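Local coordinates for protein LacI family sugar-binding transcriptional regulator (PDB 4RK0) that probably binds DNA as a LacI-family transcriptional repressor that senses a sugar, with ribose held in its effector-binding domain, at residues E36-I41 with E246-P251; D103-D108 with F234-T239; V130-H135 with N139-L144; E188-L193 with P224-I229. All coordinates share one frame; numbering follows the deposited sequence.

Overall arrangement
Contacts 1 and 2 share helix 233-249: contact 2 packs it on strand 103-107 of the seven-stranded sheet, contact 1 on the turn before strand 39-44 of that sheet. Their centres lie about 16 Å apart, and a 2.9 Å salt bridge joins them, R247 NE to D103 OD2. Contact 3 and helix 187-199 of contact 4 go with the four-stranded sheet, V131 CG1 lying 3.6 Å from I189 CG2; segment 224-229 leads into the seven-stranded one. Contact 3 gives N139, I140 and R143 to the ribose pocket between the lobes; the T107 side chain of contact 2 is about 6 Å from the sugar. Contact 1, about 33 Å from contact 3 between centres, and contact 4 touch the second subunit.

Contact 1: residues E36-I41 with E246-P251; sequences ENFILI and ERIHQP. Unlike the reference sequence in segment 36-41: I41 (reference Met).
E36 points its side chain at H249, and OE1 comes within 3.3 Å of H249 CE1. The oxygen arrives at the edge of the imidazole, in its plane, while the carboxylate is turned 59° from the ring. The approach is to a ring carbon; H249 NE2 stands farther off, 4.1 Å from E36 OE1, which is beyond hydrogen-bonding range. A carboxylate so near would probably favour the protonated form of the histidine. A bend at chi2 (-108°) directs the E36 carboxylate at the imidazole.

N37 has a positive phi of 62° and is the C-prime residue of a Schellman motif that ends helix 20-35, with F38 N bonded back to L33 O. Past this helix end F38 has its CB directed toward helix 233-249.

F38 carries the apolar part. Its CE2 is 4.2 Å from I248 CD1, approached obliquely as the two side chains slide past each other in opposite directions. Its CZ lies 4.4 Å from H249 NE2, which sits at the edge of the phenyl ring. E36 and F38 both also touch L245 of the same helix.

From I39 onward the chain becomes strand. L40 and I41 pair antiparallel with a strand of the second subunit, and I41 packs on I41 of that subunit. The contact thus sets the C-terminal end of helix 233-249 against the turn between helix 20-35 and strand 39-44, with F38 and I248 both on I10 of strand 9-14, within the alpha/beta sandwich of the periplasmic-binding-protein fold, whose sheet runs on across the dimer interface.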
# COMPACT_ATOMS: atom_id res chain seq x y z
N GLU A 36 -19.88 -7.28 10.91
CA GLU A 36 -20.41 -8.54 11.43
C GLU A 36 -19.55 -9.13 12.52
O GLU A 36 -19.78 -10.27 12.94
CB GLU A 36 -20.54 -9.50 10.28
CG GLU A 36 -21.37 -8.97 9.13
CD GLU A 36 -22.71 -9.65 9.01
OE1 GLU A 36 -22.73 -10.90 8.90
OE2 GLU A 36 -23.74 -8.94 9.00
N ASN A 37 -18.56 -8.35 12.99
CA ASN A 37 -17.61 -8.77 14.03
C ASN A 37 -16.74 -9.98 13.63
O ASN A 37 -16.32 -10.77 14.49
CB ASN A 37 -18.31 -9.01 15.38
CG ASN A 37 -18.73 -7.72 16.06
OD1 ASN A 37 -19.82 -7.65 16.63
ND2 ASN A 37 -17.87 -6.70 16.01
N PHE A 38 -16.46 -10.11 12.33
CA PHE A 38 -15.46 -11.07 11.85
C PHE A 38 -14.07 -10.46 11.87
O PHE A 38 -13.91 -9.26 11.59
CB PHE A 38 -15.80 -11.55 10.45
CG PHE A 38 -16.86 -12.62 10.43
CD1 PHE A 38 -18.19 -12.28 10.64
CD2 PHE A 38 -16.53 -13.97 10.23
CE1 PHE A 38 -19.18 -13.25 10.63
CE2 PHE A 38 -17.51 -14.95 10.22
CZ PHE A 38 -18.84 -14.58 10.41
N ILE A 39 -13.08 -11.27 12.22
CA ILE A 39 -11.70 -10.82 12.20
C ILE A 39 -10.95 -11.39 10.97
O ILE A 39 -11.22 -12.50 10.52
CB ILE A 39 -10.95 -11.12 13.52
CG1 ILE A 39 -10.86 -12.61 13.79
CG2 ILE A 39 -11.65 -10.43 14.69
CD1 ILE A 39 -10.03 -12.95 15.01
N LEU A 40 -10.04 -10.59 10.42
CA LEU A 40 -9.35 -10.90 9.17
C LEU A 40 -7.98 -11.46 9.52
O LEU A 40 -7.19 -10.79 10.17
CB LEU A 40 -9.21 -9.63 8.31
CG LEU A 40 -8.70 -9.78 6.85
CD1 LEU A 40 -9.17 -8.62 6.00
CD2 LEU A 40 -7.18 -9.92 6.79
N ILE A 41 -7.75 -12.70 9.12
CA ILE A 41 -6.43 -13.33 9.24
C ILE A 41 -5.68 -13.03 7.96
O ILE A 41 -6.11 -13.42 6.90
CB ILE A 41 -6.57 -14.87 9.39
CG1 ILE A 41 -7.41 -15.24 10.61
CG2 ILE A 41 -5.20 -15.54 9.42
CD1 ILE A 41 -6.97 -14.61 11.91
N GLU A 246 -22.22 -14.99 3.19
CA GLU A 246 -23.48 -15.61 2.83
C GLU A 246 -23.39 -17.12 2.87
O GLU A 246 -24.36 -17.78 3.23
CB GLU A 246 -23.92 -15.21 1.43
CG GLU A 246 -24.76 -13.95 1.34
CD GLU A 246 -25.00 -13.48 -0.09
OE1 GLU A 246 -24.69 -14.23 -1.05
OE2 GLU A 246 -25.47 -12.34 -0.27
N ARG A 247 -22.25 -17.69 2.47
CA ARG A 247 -22.09 -19.13 2.51
C ARG A 247 -21.89 -19.58 3.96
O ARG A 247 -22.39 -20.61 4.38
CB ARG A 247 -20.96 -19.59 1.58
CG ARG A 247 -20.77 -21.09 1.54
CD ARG A 247 -19.88 -21.51 0.37
NE ARG A 247 -20.42 -21.09 -0.93
CZ ARG A 247 -21.43 -21.67 -1.58
NH1 ARG A 247 -22.06 -22.72 -1.04
NH2 ARG A 247 -21.84 -21.20 -2.75
N ILE A 248 -21.18 -18.79 4.73
CA ILE A 248 -20.96 -19.12 6.13
C ILE A 248 -22.32 -19.23 6.82
O ILE A 248 -22.52 -20.11 7.63
CB ILE A 248 -20.03 -18.11 6.82
CG1 ILE A 248 -18.58 -18.38 6.39
CG2 ILE A 248 -20.13 -18.21 8.34
CD1 ILE A 248 -17.62 -17.28 6.76
N HIS A 249 -23.26 -18.37 6.45
CA HIS A 249 -24.56 -18.34 7.11
C HIS A 249 -25.55 -19.34 6.51
O HIS A 249 -26.45 -19.78 7.22
CB HIS A 249 -25.14 -16.92 7.12
CG HIS A 249 -24.37 -15.98 7.99
ND1 HIS A 249 -24.16 -14.66 7.66
CD2 HIS A 249 -23.72 -16.18 9.17
CE1 HIS A 249 -23.43 -14.08 8.60
NE2 HIS A 249 -23.15 -14.98 9.52
N GLN A 250 -25.39 -19.67 5.23
CA GLN A 250 -26.16 -20.78 4.63
C GLN A 250 -25.26 -21.67 3.73
O GLN A 250 -25.15 -21.47 2.50
CB GLN A 250 -27.43 -20.27 3.94
CG GLN A 250 -27.34 -19.94 2.47
CD GLN A 250 -28.50 -19.09 2.00
OE1 GLN A 250 -29.50 -18.94 2.71
NE2 GLN A 250 -28.39 -18.51 0.81
N PRO A 251 -24.61 -22.67 4.37
CA PRO A 251 -23.56 -23.45 3.72
C PRO A 251 -23.93 -24.10 2.40
O PRO A 251 -23.05 -24.37 1.57
CB PRO A 251 -23.24 -24.52 4.75
CG PRO A 251 -23.43 -23.81 6.05
CD PRO A 251 -24.62 -22.90 5.83

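Contact 2: residues D103-D108 with F234-T239; sequences DAVLTD and FQLGQT
L236 of helix 233-249 lays its branched end against strand 103-107, where it meets V105 and T107. From CB the chain runs to CG, which is anti to the backbone N (chi1 177°); neither atom comes within 4.5 Å of the strand, and together they carry the fork across the gap between the backbones. The two methyls then divide the work. CD1 reaches V105, lying 3.4 Å from its CG1, tighter than usual for two carbons, and 3.7 Å from V105 O. CD2 goes to T107 instead, 4.0 Å from its CG2, with the two side chains crossing at about a right angle.

T239, one turn further along the helix, adds its CG2 at 4.3 Å from V105 CG1. Its hydroxyl is turned back on its own helix, OG1 giving a 2.7 Å bond to Q235 O, while T239 N reaches the same oxygen from the other face of its plane. T107 likewise keeps its polar branch occupied, OG1 being hydrogen-bonded to Q231 of the ribose pocket.

The strand and helix segments run nearly antiparallel, at 171°, with axes 9.2 Å apart. Such apolar stitching of a helix to a central strand is the layer packing of an alpha/beta sandwich, here one lobe of the periplasmic-binding-protein fold.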
# COMPACT_ATOMS: atom_id res chain seq x y z
N ASP A 103 -17.53 -20.42 -5.28
CA ASP A 103 -17.79 -19.04 -5.48
C ASP A 103 -16.53 -18.38 -6.06
O ASP A 103 -15.41 -18.83 -5.79
CB ASP A 103 -18.12 -18.38 -4.12
CG ASP A 103 -19.46 -18.82 -3.58
OD1 ASP A 103 -20.29 -19.31 -4.37
OD2 ASP A 103 -19.69 -18.66 -2.37
N ALA A 104 -16.75 -17.32 -6.82
CA ALA A 104 -15.67 -16.50 -7.40
C ALA A 104 -16.18 -15.12 -7.79
O ALA A 104 -17.31 -14.95 -8.26
CB ALA A 104 -15.06 -17.18 -8.62
N VAL A 105 -15.34 -14.11 -7.62
CA VAL A 105 -15.68 -12.77 -8.15
C VAL A 105 -14.55 -12.32 -9.05
O VAL A 105 -13.44 -12.14 -8.57
CB VAL A 105 -15.85 -11.75 -7.03
CG1 VAL A 105 -16.47 -10.48 -7.61
CG2 VAL A 105 -16.72 -12.33 -5.92
N LEU A 106 -14.83 -12.16 -10.34
CA LEU A 106 -13.85 -11.74 -11.31
C LEU A 106 -14.06 -10.28 -11.66
O LEU A 106 -15.10 -9.69 -11.34
CB LEU A 106 -13.99 -12.58 -12.57
CG LEU A 106 -13.53 -14.05 -12.41
CD1 LEU A 106 -14.55 -14.88 -11.65
CD2 LEU A 106 -13.20 -14.66 -13.76
N THR A 107 -13.07 -9.67 -12.31
CA THR A 107 -13.32 -8.45 -13.01
C THR A 107 -13.03 -8.74 -14.46
O THR A 107 -12.41 -9.76 -14.81
CB THR A 107 -12.49 -7.27 -12.48
OG1 THR A 107 -11.12 -7.48 -12.80
CG2 THR A 107 -12.64 -7.12 -11.00
N ASP A 108 -13.49 -7.85 -15.33
CA ASP A 108 -13.50 -8.17 -16.74
C ASP A 108 -12.17 -7.87 -17.45
O ASP A 108 -12.08 -6.94 -18.22
CB ASP A 108 -14.65 -7.46 -17.43
CG ASP A 108 -15.00 -8.09 -18.78
OD1 ASP A 108 -14.16 -8.83 -19.39
OD2 ASP A 108 -16.13 -7.85 -19.23
N PHE A 234 -12.26 -1.79 -4.52
CA PHE A 234 -12.92 -1.68 -3.21
C PHE A 234 -14.18 -2.52 -3.26
O PHE A 234 -14.43 -3.34 -2.36
CB PHE A 234 -13.30 -0.22 -2.88
CG PHE A 234 -13.78 -0.04 -1.50
CD1 PHE A 234 -12.89 -0.11 -0.47
CD2 PHE A 234 -15.12 0.09 -1.21
CE1 PHE A 234 -13.31 0.05 0.85
CE2 PHE A 234 -15.56 0.26 0.10
CZ PHE A 234 -14.66 0.24 1.13
N GLN A 235 -14.93 -2.33 -4.34
CA GLN A 235 -16.17 -3.06 -4.54
C GLN A 235 -15.95 -4.54 -4.74
O GLN A 235 -16.77 -5.34 -4.34
CB GLN A 235 -16.92 -2.50 -5.74
CG GLN A 235 -18.28 -3.15 -5.98
CD GLN A 235 -18.86 -2.78 -7.32
OE1 GLN A 235 -18.39 -1.85 -7.98
NE2 GLN A 235 -19.89 -3.49 -7.73
N LEU A 236 -14.85 -4.91 -5.39
CA LEU A 236 -14.47 -6.33 -5.48
C LEU A 236 -14.27 -6.93 -4.10
O LEU A 236 -14.77 -8.04 -3.84
CB LEU A 236 -13.18 -6.46 -6.31
CG LEU A 236 -12.58 -7.84 -6.47
CD1 LEU A 236 -13.56 -8.81 -7.08
CD2 LEU A 236 -11.29 -7.67 -7.30
N GLY A 237 -13.60 -6.21 -3.19
CA GLY A 237 -13.37 -6.68 -1.84
C GLY A 237 -14.69 -6.77 -1.05
O GLY A 237 -14.92 -7.73 -0.33
N GLN A 238 -15.55 -5.78 -1.19
CA GLN A 238 -16.85 -5.84 -0.53
C GLN A 238 -17.70 -7.04 -1.01
O GLN A 238 -18.29 -7.77 -0.20
CB GLN A 238 -17.62 -4.54 -0.73
CG GLN A 238 -17.02 -3.37 0.05
CD GLN A 238 -18.01 -2.23 0.15
OE1 GLN A 238 -18.66 -1.88 -0.83
NE2 GLN A 238 -18.17 -1.69 1.34
N THR A 239 -17.78 -7.20 -2.32
CA THR A 239 -18.59 -8.24 -2.90
C THR A 239 -18.07 -9.64 -2.54
O THR A 239 -18.84 -10.56 -2.23
CB THR A 239 -18.62 -8.13 -4.43
OG1 THR A 239 -19.02 -6.82 -4.85
CG2 THR A 239 -19.60 -9.14 -5.02

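Contact 3: residues V130-H135 with N139-L144; sequences VVMPPH and NIQQRL. With RIB (alpha-D-ribofuranose), chain E.
M132 on strand 127-132 and L144 on helix 138-150 are packed together in a beta-alpha-beta unit of the periplasmic-binding-protein fold, with strand and helix segments running at 172° to each other.

The packing is mostly apolar. M132 SD lies 3.9 Å from L144 CD2, the two side chains crossing at about a right angle. A bend at the last torsion of M132 turns its CE to I140 CG2, 4.2 Å away, and to the amide end of Q141. V130 CG2 covers L144 CD1 on one side of the methionine, and P133 CD approaches I140 CG2 on the other. I140 CG1 gives the R143 guanidinium a van der Waals cover, 4.0 Å above one face and offset toward the rim.

The polar interactions lie on the ribose side of the helix. N139 ND2 donates a fairly straight bond to O1 of the sugar (2.9 Å, 163°). D109 (salt bridge to NE), I185 O (bond from NH1) and Y213 (cation-pi) also hold the R143 guanidinium, which probably helps to position it for the sugar.

R143 extends fully from CG to NE and grips two hydroxyls: NH1 and NH2 each reach O3 of ribose at 3.0 Å, and NH2 also bonds O2 at 2.9 Å.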
# COMPACT_ATOMS: atom_id res chain seq x y z
N VAL A 130 3.56 -4.60 -25.13
CA VAL A 130 2.84 -4.99 -23.93
C VAL A 130 3.86 -5.49 -22.93
O VAL A 130 4.67 -6.37 -23.24
CB VAL A 130 1.80 -6.10 -24.20
CG1 VAL A 130 1.08 -6.46 -22.90
CG2 VAL A 130 0.80 -5.66 -25.25
N VAL A 131 3.86 -4.91 -21.74
CA VAL A 131 4.85 -5.26 -20.74
C VAL A 131 4.14 -6.03 -19.64
O VAL A 131 3.19 -5.51 -19.00
CB VAL A 131 5.53 -4.01 -20.12
CG1 VAL A 131 6.57 -4.42 -19.09
CG2 VAL A 131 6.16 -3.14 -21.17
N MET A 132 4.59 -7.25 -19.42
CA MET A 132 3.86 -8.17 -18.51
C MET A 132 4.76 -9.26 -17.93
O MET A 132 5.84 -9.45 -18.45
CB MET A 132 2.70 -8.79 -19.28
CG MET A 132 3.05 -9.81 -20.37
SD MET A 132 1.52 -10.23 -21.28
CE MET A 132 0.62 -11.15 -20.05
N PRO A 133 4.32 -9.97 -16.87
CA PRO A 133 5.14 -11.02 -16.31
C PRO A 133 5.11 -12.28 -17.13
O PRO A 133 4.17 -12.47 -17.89
CB PRO A 133 4.54 -11.28 -14.92
CG PRO A 133 3.12 -10.85 -15.04
CD PRO A 133 3.03 -9.85 -16.17
N PRO A 134 6.15 -13.12 -16.99
CA PRO A 134 6.11 -14.45 -17.61
C PRO A 134 5.20 -15.36 -16.84
O PRO A 134 4.93 -15.09 -15.67
CB PRO A 134 7.57 -14.92 -17.49
CG PRO A 134 8.06 -14.28 -16.24
CD PRO A 134 7.42 -12.90 -16.26
N HIS A 135 4.71 -16.44 -17.47
CA HIS A 135 3.79 -17.41 -16.84
C HIS A 135 2.79 -16.67 -15.98
O HIS A 135 2.62 -16.92 -14.79
CB HIS A 135 4.54 -18.48 -16.04
CG HIS A 135 5.72 -19.04 -16.77
ND1 HIS A 135 5.63 -19.55 -18.05
CD2 HIS A 135 7.03 -19.13 -16.43
CE1 HIS A 135 6.82 -19.95 -18.46
NE2 HIS A 135 7.69 -19.70 -17.49
N ASN A 139 -5.99 -14.30 -15.06
CA ASN A 139 -6.65 -13.02 -15.14
C ASN A 139 -5.80 -12.01 -15.90
O ASN A 139 -6.29 -11.27 -16.74
CB ASN A 139 -7.07 -12.53 -13.73
CG ASN A 139 -5.87 -12.21 -12.82
OD1 ASN A 139 -4.87 -12.94 -12.73
ND2 ASN A 139 -6.02 -11.12 -12.07
N ILE A 140 -4.49 -12.05 -15.66
CA ILE A 140 -3.58 -11.12 -16.31
C ILE A 140 -3.40 -11.50 -17.77
O ILE A 140 -3.47 -10.63 -18.63
CB ILE A 140 -2.25 -11.04 -15.56
CG1 ILE A 140 -2.51 -10.34 -14.23
CG2 ILE A 140 -1.24 -10.29 -16.41
CD1 ILE A 140 -1.41 -10.46 -13.20
N GLN A 141 -3.29 -12.81 -18.05
CA GLN A 141 -3.16 -13.30 -19.39
C GLN A 141 -4.36 -12.86 -20.21
O GLN A 141 -4.21 -12.46 -21.34
CB GLN A 141 -3.03 -14.85 -19.43
CG GLN A 141 -2.53 -15.35 -20.78
CD GLN A 141 -1.07 -15.00 -21.06
OE1 GLN A 141 -0.71 -14.52 -22.15
NE2 GLN A 141 -0.22 -15.22 -20.07
N GLN A 142 -5.56 -12.93 -19.62
CA GLN A 142 -6.75 -12.42 -20.31
C GLN A 142 -6.66 -10.97 -20.80
O GLN A 142 -7.31 -10.60 -21.77
CB GLN A 142 -7.99 -12.59 -19.44
CG GLN A 142 -8.37 -14.04 -19.19
CD GLN A 142 -8.89 -14.74 -20.45
OE1 GLN A 142 -8.20 -15.56 -21.05
NE2 GLN A 142 -10.10 -14.40 -20.84
N ARG A 143 -5.89 -10.12 -20.14
CA ARG A 143 -5.74 -8.75 -20.61
C ARG A 143 -4.99 -8.71 -21.93
O ARG A 143 -5.33 -7.95 -22.85
CB ARG A 143 -5.01 -7.90 -19.58
CG ARG A 143 -5.76 -7.70 -18.28
CD ARG A 143 -4.90 -7.12 -17.17
NE ARG A 143 -5.53 -7.37 -15.88
CZ ARG A 143 -4.99 -7.13 -14.70
NH1 ARG A 143 -3.79 -6.52 -14.62
NH2 ARG A 143 -5.66 -7.45 -13.60
N LEU A 144 -3.93 -9.51 -22.03
CA LEU A 144 -3.24 -9.62 -23.30
C LEU A 144 -4.18 -10.19 -24.37
O LEU A 144 -4.24 -9.69 -25.52
CB LEU A 144 -2.02 -10.54 -23.16
CG LEU A 144 -1.34 -10.81 -24.51
CD1 LEU A 144 -0.77 -9.55 -25.13
CD2 LEU A 144 -0.24 -11.84 -24.31
O5 RIB E . -1.95 -4.63 -9.91
C5 RIB E . -1.87 -5.91 -9.31
C4 RIB E . -2.37 -6.85 -10.32
O4 RIB E . -2.25 -8.25 -9.95
C3 RIB E . -3.79 -6.30 -10.36
O3 RIB E . -3.91 -5.85 -11.71
C2 RIB E . -4.58 -7.53 -9.91
O2 RIB E . -5.68 -7.79 -10.75
C1 RIB E . -3.59 -8.69 -9.72
O1 RIB E . -3.99 -9.86 -10.42

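Contact 4: residues E188-L193 with P224-I229; sequences EIAFGL and PPLTTI
Helix 187-199, which covers strands 181-184 and 209-211 of the four-stranded sheet, is met by the segment that leads into strand 228-230, and the meeting rests on L226 against A190 and F191. That segment then passes on to helix 233-249 of the other lobe, consistent with one of the crossover connections between lobes in the periplasmic-binding-protein fold.

One methyl does the touching. L226 CD2 lies 3.7 Å from A190 CB and equally 3.7 Å from F191 CE1. The directions from this methyl to the two partners are about 87° apart, so it sits in the corner between two consecutive residues of the helix. With chi1 at 175°, L226 extends its CG directly away from its amide nitrogen, toward the helix. A190 points its CB straight across, whereas F191 leaves the helix at an angle and brings only its ring back to the leucine. That ring and the methyl meet obliquely, the two side chains crossing one another rather than running alongside.

Beyond the pair, L226 also rests on I210 of strand 209-211, and its carbonyl accepts from R267 NH1. F191 additionally packs on M218 of the second subunit, so this edge of the contact borders that subunit.

All three touching residues are buried and meet through carbon alone. The attachment of the segment to the helix is therefore one of dispersion and shape, and a side-chain bond nearby, T228 OG1 to D187 OD1, adds a directional tie between the same segment and the start of the helix.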
# COMPACT_ATOMS: atom_id res chain seq x y z
N GLU A 188 1.66 -0.51 -11.37
CA GLU A 188 3.02 -0.59 -10.80
C GLU A 188 4.09 -0.75 -11.89
O GLU A 188 5.12 -0.06 -11.86
CB GLU A 188 3.11 -1.74 -9.79
CG GLU A 188 2.32 -1.49 -8.52
CD GLU A 188 2.95 -2.10 -7.28
OE1 GLU A 188 3.41 -3.25 -7.32
OE2 GLU A 188 2.98 -1.43 -6.23
N ILE A 189 3.87 -1.62 -12.87
CA ILE A 189 4.78 -1.65 -14.02
C ILE A 189 4.91 -0.29 -14.71
O ILE A 189 6.02 0.11 -15.10
CB ILE A 189 4.35 -2.69 -15.07
CG1 ILE A 189 4.58 -4.07 -14.48
CG2 ILE A 189 5.12 -2.52 -16.36
CD1 ILE A 189 4.15 -5.24 -15.37
N ALA A 190 3.78 0.37 -14.94
CA ALA A 190 3.76 1.67 -15.57
C ALA A 190 4.60 2.69 -14.78
O ALA A 190 5.30 3.52 -15.39
CB ALA A 190 2.33 2.19 -15.65
N PHE A 191 4.48 2.67 -13.47
CA PHE A 191 5.30 3.59 -12.65
C PHE A 191 6.78 3.32 -12.85
O PHE A 191 7.62 4.26 -12.89
CB PHE A 191 4.93 3.56 -11.17
CG PHE A 191 3.49 3.87 -10.88
CD1 PHE A 191 2.74 4.70 -11.72
CD2 PHE A 191 2.88 3.31 -9.77
CE1 PHE A 191 1.40 4.96 -11.47
CE2 PHE A 191 1.55 3.56 -9.52
CZ PHE A 191 0.81 4.39 -10.37
N GLY A 192 7.13 2.07 -13.04
CA GLY A 192 8.52 1.68 -13.28
C GLY A 192 9.03 2.21 -14.59
O GLY A 192 10.14 2.73 -14.67
N LEU A 193 8.21 2.06 -15.63
CA LEU A 193 8.43 2.69 -16.93
C LEU A 193 8.68 4.17 -16.86
O LEU A 193 9.67 4.67 -17.44
CB LEU A 193 7.27 2.39 -17.89
CG LEU A 193 7.01 0.91 -18.19
CD1 LEU A 193 5.77 0.75 -19.06
CD2 LEU A 193 8.18 0.30 -18.89
N PRO A 224 3.23 12.52 -16.37
CA PRO A 224 1.87 13.03 -16.30
C PRO A 224 0.88 12.04 -15.67
O PRO A 224 1.20 10.86 -15.57
CB PRO A 224 1.53 13.23 -17.78
CG PRO A 224 2.26 12.12 -18.44
CD PRO A 224 3.54 11.89 -17.66
N PRO A 225 -0.34 12.51 -15.29
CA PRO A 225 -1.32 11.58 -14.74
C PRO A 225 -1.57 10.43 -15.73
O PRO A 225 -1.66 10.66 -16.95
CB PRO A 225 -2.54 12.44 -14.49
CG PRO A 225 -1.97 13.80 -14.25
CD PRO A 225 -0.73 13.91 -15.06
N LEU A 226 -1.67 9.23 -15.17
CA LEU A 226 -1.62 7.97 -15.94
C LEU A 226 -3.03 7.53 -16.38
O LEU A 226 -3.97 7.34 -15.56
CB LEU A 226 -0.94 6.86 -15.11
CG LEU A 226 -0.91 5.46 -15.71
CD1 LEU A 226 -0.06 5.44 -16.99
CD2 LEU A 226 -0.38 4.47 -14.68
N THR A 227 -3.14 7.37 -17.70
CA THR A 227 -4.29 6.81 -18.38
C THR A 227 -4.24 5.35 -18.10
O THR A 227 -3.16 4.72 -18.22
CB THR A 227 -4.20 7.09 -19.89
OG1 THR A 227 -4.35 8.50 -20.13
CG2 THR A 227 -5.29 6.33 -20.69
N THR A 228 -5.38 4.78 -17.74
CA THR A 228 -5.40 3.43 -17.21
C THR A 228 -6.78 2.78 -17.33
O THR A 228 -7.74 3.44 -17.69
CB THR A 228 -4.97 3.46 -15.73
OG1 THR A 228 -4.70 2.14 -15.31
CG2 THR A 228 -6.02 4.11 -14.83
N ILE A 229 -6.84 1.49 -17.08
CA ILE A 229 -8.10 0.76 -17.00
C ILE A 229 -8.45 0.59 -15.57
O ILE A 229 -7.66 0.03 -14.82
CB ILE A 229 -7.96 -0.64 -17.64
CG1 ILE A 229 -7.61 -0.54 -19.10
CG2 ILE A 229 -9.28 -1.41 -17.46
CD1 ILE A 229 -8.42 0.43 -19.93